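Local atomic coordinates of aromatic amino acid aminotransferase I (Candida albicans WO-1, PDB entry 6HNU), a protein that probably catalyses, with pyridoxal 5'-phosphate as cofactor, the transfer of the amino group of aromatic L-amino acids to 2-oxoglutarate, giving aromatic oxo-acids and L-glutamate. Residues Q176-T184 and F437-P445; W145-C153 and K206-C214. All blocks are in the same frame, centred on the assembly; numbering follows the deposited sequence.

Contact 1 (Q176-T184 and F437-P445); sequences QGVNTVPVT and FKAEGQSSP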
ATOM      1  N   GLN B 176     -14.982   6.682   4.811  1.00 19.66           N
ATOM      2  CA  GLN B 176     -14.501   8.060   5.006  1.00 18.24           C
ATOM      3  C   GLN B 176     -15.672   9.030   5.218  1.00 18.66           C
ATOM      4  O   GLN B 176     -15.409  10.224   5.286  1.00 18.11           O
ATOM      5  CB  GLN B 176     -13.626   8.415   3.823  1.00 18.90           C
ATOM      6  CG  GLN B 176     -12.423   7.495   3.749  1.00 18.34           C
ATOM      7  CD  GLN B 176     -11.504   7.885   2.638  1.00 19.00           C
ATOM      8  OE1 GLN B 176     -11.307   9.071   2.330  1.00 19.03           O
ATOM      9  NE2 GLN B 176     -10.926   6.859   2.029  1.00 19.48           N
ATOM     10  N   GLY B 177     -16.889   8.528   5.404  1.00 19.14           N
ATOM     11  CA  GLY B 177     -18.092   9.358   5.590  1.00 19.32           C
ATOM     12  C   GLY B 177     -18.416  10.199   4.366  1.00 19.33           C
ATOM     13  O   GLY B 177     -18.970  11.301   4.532  1.00 18.22           O
ATOM     14  N   VAL B 178     -18.042   9.748   3.162  1.00 16.83           N
ATOM     15  CA  VAL B 178     -18.305  10.518   1.921  1.00 16.84           C
ATOM     16  C   VAL B 178     -19.574   9.974   1.286  1.00 16.57           C
ATOM     17  O   VAL B 178     -19.630   8.758   1.041  1.00 16.15           O
ATOM     18  CB  VAL B 178     -17.093  10.484   0.983  1.00 17.06           C
ATOM     19  CG1 VAL B 178     -17.373  11.248  -0.301  1.00 17.94           C
ATOM     20  CG2 VAL B 178     -15.872  11.013   1.726  1.00 16.77           C
ATOM     21  N   ASN B 179     -20.553  10.861   1.101  1.00 17.52           N
ATOM     22  CA  ASN B 179     -21.852  10.560   0.440  1.00 18.26           C
ATOM     23  C   ASN B 179     -21.618  10.214  -1.042  1.00 17.81           C
ATOM     24  O   ASN B 179     -20.924  10.979  -1.754  1.00 17.63           O
ATOM     25  CB  ASN B 179     -22.807  11.739   0.610  1.00 17.92           C
ATOM     26  CG  ASN B 179     -23.049  12.057   2.070  1.00 18.71           C
ATOM     27  OD1 ASN B 179     -22.740  13.163   2.538  1.00 24.06           O
ATOM     28  ND2 ASN B 179     -23.580  11.104   2.790  1.00 17.67           N
ATOM     29  N   THR B 180     -22.174   9.087  -1.491  1.00 17.88           N
ATOM     30  CA  THR B 180     -22.144   8.653  -2.916  1.00 17.92           C
ATOM     31  C   THR B 180     -23.522   8.840  -3.537  1.00 17.08           C
ATOM     32  O   THR B 180     -24.369   7.901  -3.397  1.00 19.95           O
ATOM     33  CB  THR B 180     -21.640   7.216  -2.986  1.00 16.63           C
ATOM     34  OG1 THR B 180     -22.540   6.364  -2.275  1.00 17.83           O
ATOM     35  CG2 THR B 180     -20.274   7.108  -2.349  1.00 16.98           C
ATOM     36  N   VAL B 181     -23.723   9.968  -4.210  1.00 19.58           N
ATOM     37  CA  VAL B 181     -25.003  10.270  -4.909  1.00 18.87           C
ATOM     38  C   VAL B 181     -24.963   9.600  -6.274  1.00 19.10           C
ATOM     39  O   VAL B 181     -24.060   9.887  -7.058  1.00 17.00           O
ATOM     40  CB  VAL B 181     -25.254  11.778  -4.989  1.00 20.50           C
ATOM     41  CG1 VAL B 181     -26.380  12.127  -5.940  1.00 20.44           C
ATOM     42  CG2 VAL B 181     -25.554  12.322  -3.600  1.00 22.13           C
ATOM     43  N   PRO B 182     -25.956   8.728  -6.574  1.00 18.20           N
ATOM     44  CA  PRO B 182     -25.958   7.944  -7.807  1.00 19.04           C
ATOM     45  C   PRO B 182     -26.429   8.786  -9.006  1.00 19.37           C
ATOM     46  O   PRO B 182     -27.321   9.676  -8.886  1.00 18.19           O
ATOM     47  CB  PRO B 182     -26.895   6.790  -7.485  1.00 18.49           C
ATOM     48  CG  PRO B 182     -27.883   7.391  -6.524  1.00 20.02           C
ATOM     49  CD  PRO B 182     -27.091   8.384  -5.695  1.00 19.43           C
ATOM     50  N   VAL B 183     -25.753   8.560 -10.133  1.00 18.36           N
ATOM     51  CA  VAL B 183     -26.001   9.224 -11.427  1.00 18.63           C
ATOM     52  C   VAL B 183     -26.681   8.199 -12.341  1.00 18.76           C
ATOM     53  O   VAL B 183     -26.157   7.094 -12.475  1.00 18.45           O
ATOM     54  CB  VAL B 183     -24.675   9.747 -12.017  1.00 20.46           C
ATOM     55  CG1 VAL B 183     -24.856  10.342 -13.402  1.00 20.33           C
ATOM     56  CG2 VAL B 183     -24.015  10.754 -11.074  1.00 22.13           C
ATOM     57  N   THR B 184     -27.800   8.575 -12.965  1.00 16.70           N
ATOM     58  CA  THR B 184     -28.678   7.647 -13.694  1.00 16.17           C
ATOM     59  C   THR B 184     -27.966   7.184 -14.973  1.00 16.29           C
ATOM     60  O   THR B 184     -27.282   8.031 -15.642  1.00 15.48           O
ATOM     61  CB  THR B 184     -30.053   8.255 -13.945  1.00 19.54           C
ATOM     62  OG1 THR B 184     -30.589   8.549 -12.649  1.00 17.86           O
ATOM     63  CG2 THR B 184     -30.912   7.305 -14.754  1.00 18.20           C
ATOM     64  N   PHE B 437     -24.983  -4.078  -6.810  1.00 18.13           N
ATOM     65  CA  PHE B 437     -24.036  -3.010  -7.236  1.00 16.79           C
ATOM     66  C   PHE B 437     -24.703  -1.655  -7.137  1.00 16.68           C
ATOM     67  O   PHE B 437     -24.096  -0.638  -7.529  1.00 16.06           O
ATOM     68  CB  PHE B 437     -23.516  -3.242  -8.649  1.00 16.08           C
ATOM     69  CG  PHE B 437     -22.872  -4.573  -8.845  1.00 16.18           C
ATOM     70  CD1 PHE B 437     -23.595  -5.689  -9.237  1.00 17.93           C
ATOM     71  CD2 PHE B 437     -21.508  -4.713  -8.661  1.00 17.82           C
ATOM     72  CE1 PHE B 437     -22.959  -6.885  -9.482  1.00 17.95           C
ATOM     73  CE2 PHE B 437     -20.871  -5.913  -8.919  1.00 19.13           C
ATOM     74  CZ  PHE B 437     -21.603  -7.015  -9.275  1.00 19.90           C
ATOM     75  N   LYS B 438     -25.935  -1.605  -6.657  1.00 16.88           N
ATOM     76  CA  LYS B 438     -26.656  -0.318  -6.625  1.00 19.24           C
ATOM     77  C   LYS B 438     -25.992   0.628  -5.616  1.00 18.14           C
ATOM     78  O   LYS B 438     -25.870   0.220  -4.487  1.00 20.02           O
ATOM     79  CB  LYS B 438     -28.122  -0.548  -6.238  1.00 21.67           C
ATOM     80  CG  LYS B 438     -28.983   0.704  -6.301  1.00 26.64           C
ATOM     81  CD  LYS B 438     -29.340   1.100  -7.714  1.00 32.60           C
ATOM     82  CE  LYS B 438     -29.226   2.580  -7.986  1.00 37.79           C
ATOM     83  NZ  LYS B 438     -29.831   3.404  -6.914  1.00 39.99           N
ATOM     84  N   ALA B 439     -25.731   1.884  -5.981  1.00 16.80           N
ATOM     85  CA  ALA B 439     -25.141   2.902  -5.107  1.00 17.89           C
ATOM     86  C   ALA B 439     -26.291   3.681  -4.478  1.00 18.70           C
ATOM     87  O   ALA B 439     -27.261   4.002  -5.198  1.00 19.27           O
ATOM     88  CB  ALA B 439     -24.214   3.815  -5.862  1.00 18.12           C
ATOM     89  N   GLU B 440     -26.175   3.996  -3.207  1.00 21.40           N
ATOM     90  CA  GLU B 440     -27.163   4.838  -2.488  1.00 26.74           C
ATOM     91  C   GLU B 440     -26.443   5.958  -1.741  1.00 25.19           C
ATOM     92  O   GLU B 440     -25.363   5.737  -1.263  1.00 21.29           O
ATOM     93  CB  GLU B 440     -27.995   3.973  -1.552  1.00 29.55           C
ATOM     94  CG  GLU B 440     -28.786   2.927  -2.295  1.00 35.00           C
ATOM     95  CD  GLU B 440     -29.939   3.420  -3.166  1.00 38.62           C
ATOM     96  OE1 GLU B 440     -30.047   4.650  -3.441  1.00 44.30           O
ATOM     97  OE2 GLU B 440     -30.730   2.555  -3.595  1.00 43.58           O
ATOM     98  N   GLY B 441     -27.044   7.139  -1.696  1.00 23.44           N
ATOM     99  CA  GLY B 441     -26.481   8.261  -0.948  1.00 25.31           C
ATOM    100  C   GLY B 441     -27.297   9.509  -1.125  1.00 24.25           C
ATOM    101  O   GLY B 441     -28.009   9.664  -2.130  1.00 24.54           O
ATOM    102  N   GLN B 442     -27.180  10.392  -0.157  1.00 24.78           N
ATOM    103  CA  GLN B 442     -27.840  11.700  -0.169  1.00 22.55           C
ATOM    104  C   GLN B 442     -26.779  12.718   0.195  1.00 20.30           C
ATOM    105  O   GLN B 442     -25.959  12.443   1.087  1.00 19.54           O
ATOM    106  CB  GLN B 442     -28.996  11.754   0.836  1.00 28.52           C
ATOM    107  CG  GLN B 442     -30.220  10.928   0.465  1.00 32.19           C
ATOM    108  CD  GLN B 442     -31.187  10.981   1.624  1.00 37.01           C
ATOM    109  OE1 GLN B 442     -31.035  10.269   2.614  1.00 45.52           O
ATOM    110  NE2 GLN B 442     -32.153  11.876   1.531  1.00 41.37           N
ATOM    111  N   SER B 443     -26.791  13.854  -0.471  1.00 19.23           N
ATOM    112  CA  SER B 443     -25.956  15.008  -0.076  1.00 21.80           C
ATOM    113  C   SER B 443     -26.467  15.525   1.272  1.00 24.18           C
ATOM    114  O   SER B 443     -27.534  15.067   1.741  1.00 24.48           O
ATOM    115  CB  SER B 443     -25.962  16.053  -1.107  1.00 22.72           C
ATOM    116  OG  SER B 443     -27.288  16.406  -1.463  1.00 24.01           O
ATOM    117  N   SER B 444     -25.674  16.397   1.877  1.00 26.97           N
ATOM    118  CA  SER B 444     -25.988  17.107   3.134  1.00 30.16           C
ATOM    119  C   SER B 444     -25.883  18.600   2.869  1.00 28.64           C
ATOM    120  O   SER B 444     -24.789  19.141   2.752  1.00 30.64           O
ATOM    121  CB  SER B 444     -25.076  16.664   4.248  1.00 31.82           C
ATOM    122  OG  SER B 444     -25.352  17.413   5.410  1.00 32.47           O
ATOM    123  N   PRO B 445     -27.008  19.333   2.741  1.00 29.77           N
ATOM    124  CA  PRO B 445     -28.351  18.760   2.820  1.00 29.82           C
ATOM    125  C   PRO B 445     -28.784  18.001   1.569  1.00 30.18           C
ATOM    126  O   PRO B 445     -28.201  18.173   0.497  1.00 24.96           O
ATOM    127  CB  PRO B 445     -29.240  20.002   2.944  1.00 31.82           C
ATOM    128  CG  PRO B 445     -28.465  21.095   2.239  1.00 31.07           C
ATOM    129  CD  PRO B 445     -27.015  20.795   2.547  1.00 29.51           C
TER
HETATM  130  O   HOH W   1     -23.688   7.442   0.370  1.00 17.32           O
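Residues N179-P182 meet K438-S444 in a strand-to-loop contact in which an irregular chain crosses strand 179-186, next to the edge strand 189-190 of the large mixed sheet. The directions of the touching parts are 132° apart, and N179, T180, V181 and P182 meet mainly the backbone of 439-443. At its middle, where V181 and G441 come nearest by CA, G441 CA sits 3.3 Å from T180 O in a bent CA-H...O contact (128° at the hydrogen). One water joins the two backbones, accepting from T180 N and donating to E440 O at 2.9 Å on each side. T180 OG1, placed between the backbone N and carbonyl carbon (chi1 62°), is 3.1 Å from E440 O, while the T180 side chain also touches L170 and A173 of helix 167-175. N179 and V181 are backbone-bonded to D157, I159 and V161, in and just before strand 158-162. The loop 437-445 lies between strands 429-433 and 459-465 of the four-stranded antiparallel sheet, so the contact joins that C-terminal sheet to the large sheet of the type-I fold of this aminotransferase. On the P182 side, the proline ring lies against A439, with P182 CB 3.6 Å from A439 O. That carbonyl also accepts a hydrogen bond from K438 NZ, and the same ammonium forms a salt bridge with E440, NZ to OE2 3.5 Å. Toward the other end, V181 CG2 rests 3.7 Å from S443 N, and N179 CB packs 3.3 Å from Q442 O. A439 also touches L170, and its side chain is about 9 Å from that of F166, a cofactor-binding residue.

Contact 2 (W145-C153 and K206-C214); sequences WDSTLRTFC and KPKFLYTIC. With PLP (pyridoxal-5'-phosphate), chain I.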
ATOM      1  N   TRP B 145      -7.738   4.952  -5.392  1.00 15.14           N
ATOM      2  CA  TRP B 145      -9.109   5.415  -5.079  1.00 15.18           C
ATOM      3  C   TRP B 145      -9.212   5.850  -3.606  1.00 15.36           C
ATOM      4  O   TRP B 145      -9.758   6.962  -3.291  1.00 16.72           O
ATOM      5  CB  TRP B 145     -10.116   4.318  -5.451  1.00 14.55           C
ATOM      6  CG  TRP B 145     -11.480   4.648  -4.952  1.00 15.10           C
ATOM      7  CD1 TRP B 145     -12.220   3.931  -4.061  1.00 14.43           C
ATOM      8  CD2 TRP B 145     -12.270   5.799  -5.311  1.00 15.54           C
ATOM      9  NE1 TRP B 145     -13.404   4.573  -3.801  1.00 15.34           N
ATOM     10  CE2 TRP B 145     -13.481   5.699  -4.576  1.00 15.99           C
ATOM     11  CE3 TRP B 145     -12.057   6.927  -6.123  1.00 16.32           C
ATOM     12  CZ2 TRP B 145     -14.471   6.666  -4.639  1.00 16.56           C
ATOM     13  CZ3 TRP B 145     -13.061   7.868  -6.206  1.00 16.22           C
ATOM     14  CH2 TRP B 145     -14.249   7.723  -5.482  1.00 15.93           C
ATOM     15  N   ASP B 146      -8.685   5.050  -2.688  1.00 16.47           N
ATOM     16  CA  ASP B 146      -8.683   5.397  -1.249  1.00 17.82           C
ATOM     17  C   ASP B 146      -7.991   6.745  -1.090  1.00 15.97           C
ATOM     18  O   ASP B 146      -8.589   7.651  -0.443  1.00 15.00           O
ATOM     19  CB  ASP B 146      -8.041   4.293  -0.417  1.00 19.32           C
ATOM     20  CG  ASP B 146      -8.135   4.565   1.079  1.00 19.58           C
ATOM     21  OD1 ASP B 146      -9.243   4.626   1.577  1.00 23.55           O
ATOM     22  OD2 ASP B 146      -7.110   4.624   1.714  1.00 23.60           O
ATOM     23  N   SER B 147      -6.844   6.906  -1.740  1.00 15.80           N
ATOM     24  CA  SER B 147      -6.022   8.154  -1.702  1.00 15.55           C
ATOM     25  C   SER B 147      -6.746   9.319  -2.359  1.00 15.67           C
ATOM     26  O   SER B 147      -6.601  10.449  -1.822  1.00 16.69           O
ATOM     27  CB  SER B 147      -4.650   7.966  -2.302  1.00 16.88           C
ATOM     28  OG  SER B 147      -3.962   6.952  -1.579  1.00 17.81           O
ATOM     29  N   THR B 148      -7.517   9.083  -3.439  1.00 14.89           N
ATOM     30  CA  THR B 148      -8.341  10.126  -4.103  1.00 14.83           C
ATOM     31  C   THR B 148      -9.358  10.686  -3.100  1.00 13.94           C
ATOM     32  O   THR B 148      -9.489  11.918  -2.995  1.00 14.33           O
ATOM     33  CB  THR B 148      -9.022   9.567  -5.358  1.00 14.81           C
ATOM     34  OG1 THR B 148      -7.973   9.106  -6.230  1.00 14.56           O
ATOM     35  CG2 THR B 148      -9.937  10.575  -6.011  1.00 15.89           C
ATOM     36  N   LEU B 149     -10.096   9.815  -2.431  1.00 15.23           N
ATOM     37  CA  LEU B 149     -11.104  10.247  -1.441  1.00 16.09           C
ATOM     38  C   LEU B 149     -10.389  11.032  -0.337  1.00 16.64           C
ATOM     39  O   LEU B 149     -10.899  12.084   0.079  1.00 17.39           O
ATOM     40  CB  LEU B 149     -11.792   9.007  -0.880  1.00 15.83           C
ATOM     41  CG  LEU B 149     -12.819   8.332  -1.785  1.00 16.17           C
ATOM     42  CD1 LEU B 149     -13.063   6.926  -1.305  1.00 15.86           C
ATOM     43  CD2 LEU B 149     -14.105   9.127  -1.803  1.00 17.29           C
ATOM     44  N   ARG B 150      -9.171  10.638   0.047  1.00 16.82           N
ATOM     45  CA  ARG B 150      -8.485  11.363   1.159  1.00 16.95           C
ATOM     46  C   ARG B 150      -7.956  12.730   0.725  1.00 17.80           C
ATOM     47  O   ARG B 150      -7.725  13.555   1.635  1.00 17.36           O
ATOM     48  CB  ARG B 150      -7.387  10.504   1.794  1.00 16.01           C
ATOM     49  CG  ARG B 150      -7.919   9.230   2.416  1.00 17.27           C
ATOM     50  CD  ARG B 150      -6.832   8.229   2.776  1.00 19.49           C
ATOM     51  NE  ARG B 150      -6.243   8.585   4.045  1.00 20.60           N
ATOM     52  CZ  ARG B 150      -5.273   7.911   4.669  1.00 19.67           C
ATOM     53  NH1 ARG B 150      -4.881   8.317   5.851  1.00 17.92           N
ATOM     54  NH2 ARG B 150      -4.714   6.843   4.121  1.00 20.40           N
ATOM     55  N   THR B 151      -7.701  12.933  -0.565  1.00 17.01           N
ATOM     56  CA  THR B 151      -7.124  14.157  -1.161  1.00 17.80           C
ATOM     57  C   THR B 151      -8.240  15.178  -1.429  1.00 17.11           C
ATOM     58  O   THR B 151      -8.006  16.354  -1.157  1.00 17.67           O
ATOM     59  CB  THR B 151      -6.348  13.785  -2.421  1.00 19.12           C
ATOM     60  OG1 THR B 151      -5.328  12.879  -1.989  1.00 18.63           O
ATOM     61  CG2 THR B 151      -5.795  14.979  -3.165  1.00 20.00           C
ATOM     62  N   PHE B 152      -9.428  14.746  -1.891  1.00 17.77           N
ATOM     63  CA  PHE B 152     -10.471  15.690  -2.385  1.00 17.28           C
ATOM     64  C   PHE B 152     -11.715  15.740  -1.488  1.00 18.59           C
ATOM     65  O   PHE B 152     -12.553  16.591  -1.754  1.00 21.77           O
ATOM     66  CB  PHE B 152     -10.851  15.343  -3.814  1.00 16.53           C
ATOM     67  CG  PHE B 152      -9.712  15.483  -4.779  1.00 15.70           C
ATOM     68  CD1 PHE B 152      -9.138  16.716  -5.019  1.00 15.64           C
ATOM     69  CD2 PHE B 152      -9.174  14.375  -5.405  1.00 15.89           C
ATOM     70  CE1 PHE B 152      -8.094  16.859  -5.924  1.00 14.97           C
ATOM     71  CE2 PHE B 152      -8.110  14.512  -6.279  1.00 15.05           C
ATOM     72  CZ  PHE B 152      -7.569  15.748  -6.535  1.00 15.23           C
ATOM     73  N   CYS B 153     -11.820  14.915  -0.466  1.00 17.09           N
ATOM     74  CA  CYS B 153     -13.070  14.777   0.330  1.00 18.47           C
ATOM     75  C   CYS B 153     -12.816  14.838   1.832  1.00 23.24           C
ATOM     76  O   CYS B 153     -11.900  14.157   2.303  1.00 23.75           O
ATOM     77  CB  CYS B 153     -13.748  13.456   0.005  1.00 18.53           C
ATOM     78  SG  CYS B 153     -14.203  13.316  -1.746  1.00 19.73           S
ATOM     79  N   LYS B 206     -21.474  21.813  -3.660  1.00 24.77           N
ATOM     80  CA  LYS B 206     -21.380  21.009  -4.893  1.00 24.55           C
ATOM     81  C   LYS B 206     -20.585  19.738  -4.619  1.00 21.73           C
ATOM     82  O   LYS B 206     -19.792  19.646  -3.682  1.00 21.27           O
ATOM     83  CB  LYS B 206     -20.761  21.849  -5.998  1.00 29.02           C
ATOM     84  CG  LYS B 206     -19.374  22.393  -5.708  1.00 34.08           C
ATOM     85  CD  LYS B 206     -18.803  23.209  -6.859  1.00 38.02           C
ATOM     86  CE  LYS B 206     -19.837  24.126  -7.485  1.00 40.66           C
ATOM     87  NZ  LYS B 206     -19.195  25.159  -8.327  1.00 38.21           N
ATOM     88  N   PRO B 207     -20.787  18.697  -5.436  1.00 21.40           N
ATOM     89  CA  PRO B 207     -20.014  17.477  -5.294  1.00 21.58           C
ATOM     90  C   PRO B 207     -18.562  17.794  -5.659  1.00 19.59           C
ATOM     91  O   PRO B 207     -18.351  18.588  -6.531  1.00 20.20           O
ATOM     92  CB  PRO B 207     -20.624  16.479  -6.286  1.00 21.26           C
ATOM     93  CG  PRO B 207     -21.824  17.163  -6.871  1.00 24.48           C
ATOM     94  CD  PRO B 207     -21.703  18.645  -6.576  1.00 23.04           C
ATOM     95  N   LYS B 208     -17.606  17.119  -5.014  1.00 19.84           N
ATOM     96  CA  LYS B 208     -16.158  17.330  -5.290  1.00 18.42           C
ATOM     97  C   LYS B 208     -15.786  16.744  -6.642  1.00 16.84           C
ATOM     98  O   LYS B 208     -14.944  17.331  -7.328  1.00 15.43           O
ATOM     99  CB  LYS B 208     -15.321  16.715  -4.172  1.00 20.05           C
ATOM    100  CG  LYS B 208     -15.721  17.199  -2.794  1.00 20.92           C
ATOM    101  CD  LYS B 208     -15.723  18.715  -2.610  1.00 22.99           C
ATOM    102  CE  LYS B 208     -14.399  19.384  -2.928  1.00 26.45           C
ATOM    103  NZ  LYS B 208     -13.388  19.102  -1.876  1.00 25.91           N
ATOM    104  N   PHE B 209     -16.387  15.628  -7.020  1.00 16.94           N
ATOM    105  CA  PHE B 209     -16.052  14.987  -8.302  1.00 16.82           C
ATOM    106  C   PHE B 209     -17.094  13.939  -8.683  1.00 16.83           C
ATOM    107  O   PHE B 209     -17.969  13.517  -7.874  1.00 16.86           O
ATOM    108  CB  PHE B 209     -14.635  14.403  -8.202  1.00 17.30           C
ATOM    109  CG  PHE B 209     -14.395  13.327  -7.176  1.00 13.95           C
ATOM    110  CD1 PHE B 209     -14.912  12.041  -7.328  1.00 14.89           C
ATOM    111  CD2 PHE B 209     -13.555  13.560  -6.107  1.00 15.21           C
ATOM    112  CE1 PHE B 209     -14.667  11.062  -6.390  1.00 15.88           C
ATOM    113  CE2 PHE B 209     -13.277  12.562  -5.185  1.00 15.56           C
ATOM    114  CZ  PHE B 209     -13.824  11.306  -5.335  1.00 15.11           C
ATOM    115  N   LEU B 210     -16.918  13.462  -9.907  1.00 17.73           N
ATOM    116  CA  LEU B 210     -17.618  12.286 -10.456  1.00 16.48           C
ATOM    117  C   LEU B 210     -16.618  11.144 -10.576  1.00 16.94           C
ATOM    118  O   LEU B 210     -15.516  11.374 -11.090  1.00 16.42           O
ATOM    119  CB  LEU B 210     -18.238  12.632 -11.816  1.00 15.85           C
ATOM    120  CG  LEU B 210     -18.652  11.418 -12.653  1.00 15.76           C
ATOM    121  CD1 LEU B 210     -19.854  10.717 -12.068  1.00 17.44           C
ATOM    122  CD2 LEU B 210     -18.935  11.819 -14.092  1.00 16.30           C
ATOM    123  N   TYR B 211     -16.994   9.988 -10.038  1.00 16.73           N
ATOM    124  CA  TYR B 211     -16.222   8.728 -10.084  1.00 16.52           C
ATOM    125  C   TYR B 211     -16.842   7.894 -11.196  1.00 16.02           C
ATOM    126  O   TYR B 211     -18.006   7.549 -11.076  1.00 17.09           O
ATOM    127  CB  TYR B 211     -16.261   8.023  -8.713  1.00 15.58           C
ATOM    128  CG  TYR B 211     -15.731   6.608  -8.704  1.00 14.65           C
ATOM    129  CD1 TYR B 211     -14.382   6.350  -8.881  1.00 14.72           C
ATOM    130  CD2 TYR B 211     -16.577   5.523  -8.553  1.00 14.68           C
ATOM    131  CE1 TYR B 211     -13.882   5.066  -8.925  1.00 14.29           C
ATOM    132  CE2 TYR B 211     -16.108   4.220  -8.583  1.00 14.11           C
ATOM    133  CZ  TYR B 211     -14.754   3.993  -8.787  1.00 13.95           C
ATOM    134  OH  TYR B 211     -14.297   2.719  -8.829  1.00 12.61           O
ATOM    135  N   THR B 212     -16.073   7.567 -12.232  1.00 15.38           N
ATOM    136  CA  THR B 212     -16.550   6.831 -13.410  1.00 14.64           C
ATOM    137  C   THR B 212     -15.587   5.707 -13.757  1.00 15.45           C
ATOM    138  O   THR B 212     -14.385   5.943 -13.933  1.00 14.23           O
ATOM    139  CB  THR B 212     -16.866   7.784 -14.578  1.00 15.32           C
ATOM    140  OG1 THR B 212     -17.314   6.997 -15.669  1.00 16.03           O
ATOM    141  CG2 THR B 212     -15.699   8.621 -15.058  1.00 16.03           C
ATOM    142  N   ILE B 213     -16.134   4.520 -13.941  1.00 14.34           N
ATOM    143  CA  ILE B 213     -15.381   3.409 -14.580  1.00 15.53           C
ATOM    144  C   ILE B 213     -15.834   3.406 -16.031  1.00 15.25           C
ATOM    145  O   ILE B 213     -16.708   2.593 -16.394  1.00 14.08           O
ATOM    146  CB  ILE B 213     -15.668   2.097 -13.832  1.00 15.27           C
ATOM    147  CG1 ILE B 213     -15.541   2.271 -12.319  1.00 16.27           C
ATOM    148  CG2 ILE B 213     -14.775   0.994 -14.351  1.00 15.65           C
ATOM    149  CD1 ILE B 213     -16.288   1.246 -11.490  1.00 17.68           C
ATOM    150  N   CYS B 214     -15.282   4.304 -16.853  1.00 15.04           N
ATOM    151  CA  CYS B 214     -15.994   4.711 -18.063  1.00 15.44           C
ATOM    152  C   CYS B 214     -15.775   3.695 -19.189  1.00 15.14           C
ATOM    153  O   CYS B 214     -16.562   3.734 -20.119  1.00 17.15           O
ATOM    154  CB  CYS B 214     -15.655   6.139 -18.437  1.00 16.45           C
ATOM    155  SG  CYS B 214     -13.894   6.518 -18.436  1.00 17.13           S
TER
HETATM  156  N1  PLP I 502     -11.343  -0.313  -9.822  1.00 25.81           N
HETATM  157  C2  PLP I 502     -12.341  -0.998 -10.386  1.00 23.33           C
HETATM  158  C2A PLP I 502     -13.532  -0.252 -10.874  1.00 26.54           C
HETATM  159  C3  PLP I 502     -12.285  -2.384 -10.517  1.00 24.00           C
HETATM  160  O3  PLP I 502     -13.372  -3.029 -11.040  1.00 21.64           O
HETATM  161  C4  PLP I 502     -11.156  -3.069 -10.023  1.00 25.89           C
HETATM  162  C4A PLP I 502     -11.091  -4.526 -10.121  1.00 29.74           C
HETATM  163  C5  PLP I 502     -10.101  -2.332  -9.470  1.00 23.78           C
HETATM  164  C6  PLP I 502     -10.254  -0.972  -9.369  1.00 25.06           C
HETATM  165  C5A PLP I 502      -8.898  -3.004  -8.857  1.00 24.67           C
HETATM  166  O4P PLP I 502      -7.667  -2.369  -9.299  1.00 21.78           O
HETATM  167  P   PLP I 502      -6.262  -2.730  -8.760  1.00 20.55           P
HETATM  168  O1P PLP I 502      -5.388  -1.892  -9.665  1.00 19.56           O
HETATM  169  O2P PLP I 502      -6.094  -4.264  -8.943  1.00 18.46           O
HETATM  170  O3P PLP I 502      -6.209  -2.322  -7.289  1.00 19.83           O
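W145 of helix 145-152, and F209 and Y211 of strand 209-212, make an aromatic cluster that forms the dense core of this helix-to-sheet contact. The indole extends across to the strand and is sandwiched: L149 CD1 of its own helix packs on one face, toward the rim, and the phenol of Y211 on the other. The six-membered indole ring and the Y211 ring are oblique, their planes 34° apart and their centroids separated by 4.2 Å; W145 CZ3 approaches Y211 CD1 to 3.3 Å. F209 meets the same indole rim to rim at 77°, with W145 CH2 3.5 Å from F209 CE1. Its CG stands between the backbone N and carbonyl carbon (chi1 62°), which directs the ring toward the helix. F152 CB meets its edge in plane, while T148 CG2, L149 CD2 and C153 SG come in obliquely, the sulfur 3.6 Å from F209 CE2. The polar atoms of the cluster find partners beyond the two segments: W145 NE1 donates to A169 O, and Y211 OH is hydrogen-bonded to D246 OD2. Packing is looser on the side of K208, which is partly exposed and whose CG is 4.3 Å from C153 SG. Its chain, bent at three successive torsions, curls so that NZ donates to F152 O at 2.6 Å, tilted out of the carbonyl plane; NZ also bonds L15 O. At the other end of the strand lies the cofactor, its methyl carbon C2A 3.7 Å from Y211 OH and in contact with I213. A helix packed nearly antiparallel to a parallel strand whose C-terminal end reaches the pyridoxal phosphate is the layout of the large domain of fold-type I aminotransferases.

How the contacts relate
From the N terminus the order is 145-153, 176-184, 206-214 and 437-445, so the two contacts cross. Contact 2 closes the shorter loop, 52 residues holding strand 158-162, helix 167-175 and the first segment of contact 1. Contact 1 then spans 252 residues, bringing a loop of the C-terminal sheet back to the large sheet. Strand 158-162 lies between strands 179-186 and 209-212, so both contacts share this sheet, their centres 12 Å apart. They also touch directly: Q176 packs on L149 and R150, and V178 CG2 lies 3.7 Å from C153 CB. Q176 and R150 additionally reach the second subunit, bringing this junction to the dimer interface.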